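Side-chain contacts in nitrate transport protein (Parabacteroides distasonis, PDB 3HN0), which probably serves as the substrate-binding component of an ABC transporter, possibly one for nitrate or a related small solute: residues I218-L221 with E222-I226; I18-A21 with D22-E25. One frame throughout, in Å; residues are numbered along the deposited sequence.

Interaction 1: residues I218-L221 with E222-I226; sequences IHSL and EEHGI
The carbonyl oxygen of Ser-220 is gripped twice by His-224, once through the backbone and once through the ring. His-224 ND1 lies 2.9 Å from Ser-220 O, and the oxygen sits almost exactly in the imidazole plane, so the ring presents its N-H edge-on. This donor stands well above the carbonyl plane, 38° out of it, while His-224 N comes to Ser-220 O from the opposite face at 3.1 Å. With CG anti to its own carbonyl carbon (chi1 -72°), the imidazole folds back over the last turn of helix 214-223, and the bond to Ser-220 O fixes its rotation. The hydroxyl of Ser-220 turns to another partner, Glu-25 of helix 21-25.

One residue back along the helix, His-219 and Glu-223 meet on the exposed side. Glu-223 OE2 approaches His-219 NE2 to 2.9 Å, but obliquely to the ring, whose plane is turned 54° from that of the carboxylate. Glu-222, with its chain extended beyond CG, runs alongside Ile-218, pointing the same way; Ile-218 CG2 brushes Glu-222 OE2 at 3.4 Å. The two carboxylate oxygens are served differently: Glu-222 OE2 accepts a hydrogen bond from the backbone N-H of Gly-230, and Glu-222 OE1 accepts one from a water, 2.8 Å away; the same water makes a weak hydrogen bond with His-219 ND1.

On the buried side, Leu-221 CD2 packs obliquely against Ile-226 CG1 at 4.0 Å, and Leu-221 also rests on Ile-18. Gly-225 N bonds back to Glu-222 O, and the positive phi of Gly-225 then turns the chain so that Ile-226 N reaches Leu-221 O, with the Leu-221–Ile-226 apolar pair beside them: a Schellman motif closing the C-terminal end of an α-helix.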
loop_
_atom_site.group_PDB
_atom_site.type_symbol
_atom_site.label_atom_id
_atom_site.label_comp_id
_atom_site.label_asym_id
_atom_site.label_seq_id
_atom_site.Cartn_x
_atom_site.Cartn_y
_atom_site.Cartn_z
ATOM N N ILE A 218 -9.647 -10.130 -20.881
ATOM C CA ILE A 218 -8.842 -9.783 -22.011
ATOM C C ILE A 218 -9.547 -10.121 -23.321
ATOM O O ILE A 218 -9.585 -9.319 -24.253
ATOM C CB ILE A 218 -7.452 -10.475 -21.936
ATOM C CG1 ILE A 218 -6.636 -9.879 -20.766
ATOM C CG2 ILE A 218 -6.691 -10.321 -23.277
ATOM C CD1 ILE A 218 -5.436 -10.691 -20.310
ATOM N N HIS A 219 -10.097 -11.332 -23.381
ATOM C CA HIS A 219 -10.829 -11.805 -24.527
ATOM C C HIS A 219 -11.926 -10.822 -24.889
ATOM O O HIS A 219 -12.092 -10.472 -26.050
ATOM C CB HIS A 219 -11.427 -13.192 -24.216
ATOM C CG HIS A 219 -12.010 -13.878 -25.405
ATOM N ND1 HIS A 219 -11.225 -14.531 -26.330
ATOM C CD2 HIS A 219 -13.290 -14.035 -25.813
ATOM C CE1 HIS A 219 -11.996 -15.039 -27.272
ATOM N NE2 HIS A 219 -13.251 -14.749 -26.987
ATOM N N SER A 220 -12.689 -10.393 -23.893
ATOM C CA SER A 220 -13.782 -9.447 -24.157
ATOM C C SER A 220 -13.280 -8.092 -24.633
ATOM O O SER A 220 -13.829 -7.508 -25.555
ATOM C CB SER A 220 -14.695 -9.283 -22.940
ATOM O OG SER A 220 -15.759 -8.448 -23.299
ATOM N N LEU A 221 -12.219 -7.574 -24.018
ATOM C CA LEU A 221 -11.648 -6.328 -24.472
ATOM C C LEU A 221 -11.166 -6.402 -25.920
ATOM O O LEU A 221 -11.333 -5.465 -26.678
ATOM C CB LEU A 221 -10.522 -5.883 -23.551
ATOM C CG LEU A 221 -10.984 -5.426 -22.149
ATOM C CD1 LEU A 221 -9.776 -5.619 -21.244
ATOM C CD2 LEU A 221 -11.519 -3.947 -22.117
ATOM N N GLU A 222 -10.581 -7.540 -26.273
ATOM C CA GLU A 222 -10.098 -7.749 -27.642
ATOM C C GLU A 222 -11.277 -7.792 -28.616
ATOM O O GLU A 222 -11.242 -7.109 -29.636
ATOM C CB GLU A 222 -9.288 -9.015 -27.719
ATOM C CG GLU A 222 -7.911 -8.860 -27.104
ATOM C CD GLU A 222 -7.169 -10.178 -26.919
ATOM O OE1 GLU A 222 -7.766 -11.268 -27.116
ATOM O OE2 GLU A 222 -5.970 -10.131 -26.565
ATOM N N GLU A 223 -12.322 -8.548 -28.278
ATOM C CA GLU A 223 -13.502 -8.596 -29.149
ATOM C C GLU A 223 -14.127 -7.238 -29.396
ATOM O O GLU A 223 -14.648 -6.986 -30.487
ATOM C CB GLU A 223 -14.550 -9.591 -28.615
ATOM C CG GLU A 223 -14.048 -11.030 -28.770
ATOM C CD GLU A 223 -15.069 -12.080 -28.405
ATOM O OE1 GLU A 223 -16.060 -11.756 -27.707
ATOM O OE2 GLU A 223 -14.910 -13.238 -28.836
ATOM N N HIS A 224 -14.112 -6.392 -28.380
ATOM C CA HIS A 224 -14.671 -5.023 -28.458
ATOM C C HIS A 224 -13.714 -4.010 -29.044
ATOM O O HIS A 224 -14.032 -2.825 -29.079
ATOM C CB HIS A 224 -15.188 -4.525 -27.084
ATOM C CG HIS A 224 -16.455 -5.200 -26.648
ATOM N ND1 HIS A 224 -16.462 -6.438 -26.048
ATOM C CD2 HIS A 224 -17.752 -4.812 -26.732
ATOM C CE1 HIS A 224 -17.718 -6.801 -25.806
ATOM N NE2 HIS A 224 -18.518 -5.830 -26.211
ATOM N N GLY A 225 -12.560 -4.469 -29.513
ATOM C CA GLY A 225 -11.542 -3.628 -30.145
ATOM C C GLY A 225 -10.825 -2.609 -29.257
ATOM O O GLY A 225 -10.290 -1.621 -29.757
ATOM N N ILE A 226 -10.792 -2.839 -27.947
ATOM C CA ILE A 226 -10.261 -1.867 -27.039
ATOM C C ILE A 226 -8.750 -1.989 -27.051
ATOM O O ILE A 226 -8.044 -0.996 -27.010
ATOM C CB ILE A 226 -10.796 -2.072 -25.591
ATOM C CG1 ILE A 226 -12.350 -2.109 -25.547
ATOM C CG2 ILE A 226 -10.230 -1.000 -24.644
ATOM C CD1 ILE A 226 -12.956 -0.918 -26.153
HETATM O O HOH W 1 -8.075 -13.606 -25.625
#

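Interaction 2: residues I18-A21 with D22-E25; sequences IAFA and DWLE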
loop_
_atom_site.group_PDB
_atom_site.type_symbol
_atom_site.label_atom_id
_atom_site.label_comp_id
_atom_site.label_asym_id
_atom_site.label_seq_id
_atom_site.Cartn_x
_atom_site.Cartn_y
_atom_site.Cartn_z
ATOM N N ILE A 18 -9.940 -1.593 -18.274
ATOM C CA ILE A 18 -9.949 -2.968 -17.810
ATOM C C ILE A 18 -10.903 -3.186 -16.626
ATOM O O ILE A 18 -11.624 -4.187 -16.558
ATOM C CB ILE A 18 -8.504 -3.467 -17.446
ATOM C CG1 ILE A 18 -7.605 -3.378 -18.673
ATOM C CG2 ILE A 18 -8.575 -4.927 -16.872
ATOM C CD1 ILE A 18 -6.060 -3.599 -18.382
ATOM N N ALA A 19 -10.959 -2.227 -15.709
ATOM C CA ALA A 19 -11.870 -2.309 -14.591
ATOM C C ALA A 19 -13.328 -2.314 -15.004
ATOM O O ALA A 19 -14.166 -2.864 -14.314
ATOM C CB ALA A 19 -11.604 -1.112 -13.629
ATOM N N PHE A 20 -13.600 -1.634 -16.112
ATOM C CA PHE A 20 -14.933 -1.469 -16.656
ATOM C C PHE A 20 -15.256 -2.481 -17.755
ATOM O O PHE A 20 -16.334 -2.435 -18.339
ATOM C CB PHE A 20 -15.050 -0.025 -17.190
ATOM C CG PHE A 20 -15.112 1.011 -16.122
ATOM C CD1 PHE A 20 -13.975 1.551 -15.595
ATOM C CD2 PHE A 20 -16.349 1.462 -15.637
ATOM C CE1 PHE A 20 -14.043 2.489 -14.607
ATOM C CE2 PHE A 20 -16.426 2.408 -14.642
ATOM C CZ PHE A 20 -15.282 2.914 -14.121
ATOM N N ALA A 21 -14.340 -3.423 -18.031
ATOM C CA ALA A 21 -14.484 -4.318 -19.179
ATOM C C ALA A 21 -15.806 -5.045 -19.185
ATOM O O ALA A 21 -16.429 -5.190 -20.242
ATOM C CB ALA A 21 -13.305 -5.329 -19.258
ATOM N N ASP A 22 -16.226 -5.544 -18.026
ATOM C CA ASP A 22 -17.425 -6.336 -17.993
ATOM C C ASP A 22 -18.673 -5.469 -18.281
ATOM O O ASP A 22 -19.698 -6.000 -18.617
ATOM C CB ASP A 22 -17.625 -7.095 -16.705
ATOM C CG ASP A 22 -18.721 -8.157 -16.831
ATOM O OD1 ASP A 22 -18.609 -9.006 -17.731
ATOM O OD2 ASP A 22 -19.687 -8.150 -16.048
ATOM N N TRP A 23 -18.562 -4.161 -18.151
ATOM C CA TRP A 23 -19.695 -3.279 -18.518
ATOM C C TRP A 23 -19.846 -3.109 -20.022
ATOM O O TRP A 23 -20.918 -2.758 -20.521
ATOM C CB TRP A 23 -19.536 -1.919 -17.881
ATOM C CG TRP A 23 -19.731 -1.859 -16.355
ATOM C CD1 TRP A 23 -19.831 -2.914 -15.484
ATOM C CD2 TRP A 23 -19.838 -0.683 -15.568
ATOM N NE1 TRP A 23 -19.982 -2.441 -14.185
ATOM C CE2 TRP A 23 -19.989 -1.081 -14.216
ATOM C CE3 TRP A 23 -19.769 0.675 -15.849
ATOM C CZ2 TRP A 23 -20.081 -0.163 -13.188
ATOM C CZ3 TRP A 23 -19.882 1.569 -14.833
ATOM C CH2 TRP A 23 -20.048 1.140 -13.511
ATOM N N LEU A 24 -18.770 -3.353 -20.762
ATOM C CA LEU A 24 -18.863 -3.406 -22.222
ATOM C C LEU A 24 -19.447 -4.712 -22.627
ATOM O O LEU A 24 -20.324 -4.779 -23.497
ATOM C CB LEU A 24 -17.474 -3.233 -22.871
ATOM C CG LEU A 24 -16.919 -1.833 -22.783
ATOM C CD1 LEU A 24 -15.440 -1.818 -23.203
ATOM C CD2 LEU A 24 -17.740 -0.923 -23.702
ATOM N N GLU A 25 -18.970 -5.774 -21.994
ATOM C CA GLU A 25 -19.448 -7.112 -22.286
ATOM C C GLU A 25 -20.929 -7.261 -21.946
ATOM O O GLU A 25 -21.688 -7.771 -22.751
ATOM C CB GLU A 25 -18.613 -8.156 -21.522
ATOM C CG GLU A 25 -18.991 -9.634 -21.815
ATOM C CD GLU A 25 -18.602 -10.121 -23.224
ATOM O OE1 GLU A 25 -17.797 -9.459 -23.927
ATOM O OE2 GLU A 25 -19.111 -11.194 -23.638
HETATM O O HOH W 2 -13.929 -5.948 -15.914
#
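Phe-20 sets its edge against the indole of Trp-23 in a T-shaped (edge-to-face) stack, formed where the chain passes into helix 21-25. The packing is tight here: Phe-20 CD2 stands 3.5 Å from Trp-23 CE3, above one face of the indole and offset toward its rim, and the planes are 84° apart. Trp-23 CG is anti to its carbonyl carbon (chi1 -71°), which swings the benzo ring back toward Phe-20, while Trp-23 N donates to Phe-20 O at 2.8 Å from well above the carbonyl plane. Leu-203 of helix 196-212 touches both rings, and Val-35 and Val-37 of strand 33-40 also touch the indole. A leucine in place of Trp-23 would probably leave the edge of Phe-20 without its aromatic face and open a gap against Val-35 and Leu-203.

The other side is looser and more polar. The partly exposed Asp-22 makes no such packing; its OD1 turns to Lys-209 in a salt bridge and to Asn-26. At the backbone, Ala-21 O takes Glu-25 N in its carbonyl plane and, weakly, Leu-24 N, and a water accepts from Asp-22 N at 3.1 Å.

Followed from the N terminus, the chain meets interaction 2 first, soon after strand 6-12, and reaches interaction 1 only some two hundred residues later. The two are in series, neither nested nor crossed, and each closes a short local turn: residues 18-25 join helix 16-19 to helix 21-25, and residues 218-226 bring helix 214-223 to its end. In space they are neighbours, with centres about 9 Å apart. Ser-220 OG and Glu-25 OE1 probably share a hydrogen bond, while Leu-221 CD2 packs on Ala-21 CB at 3.6 Å. Helix 214-223 is thus tied to the N-terminal helices, which in turn lean on helix 196-212 and strand 33-40 of the seven-stranded sheet.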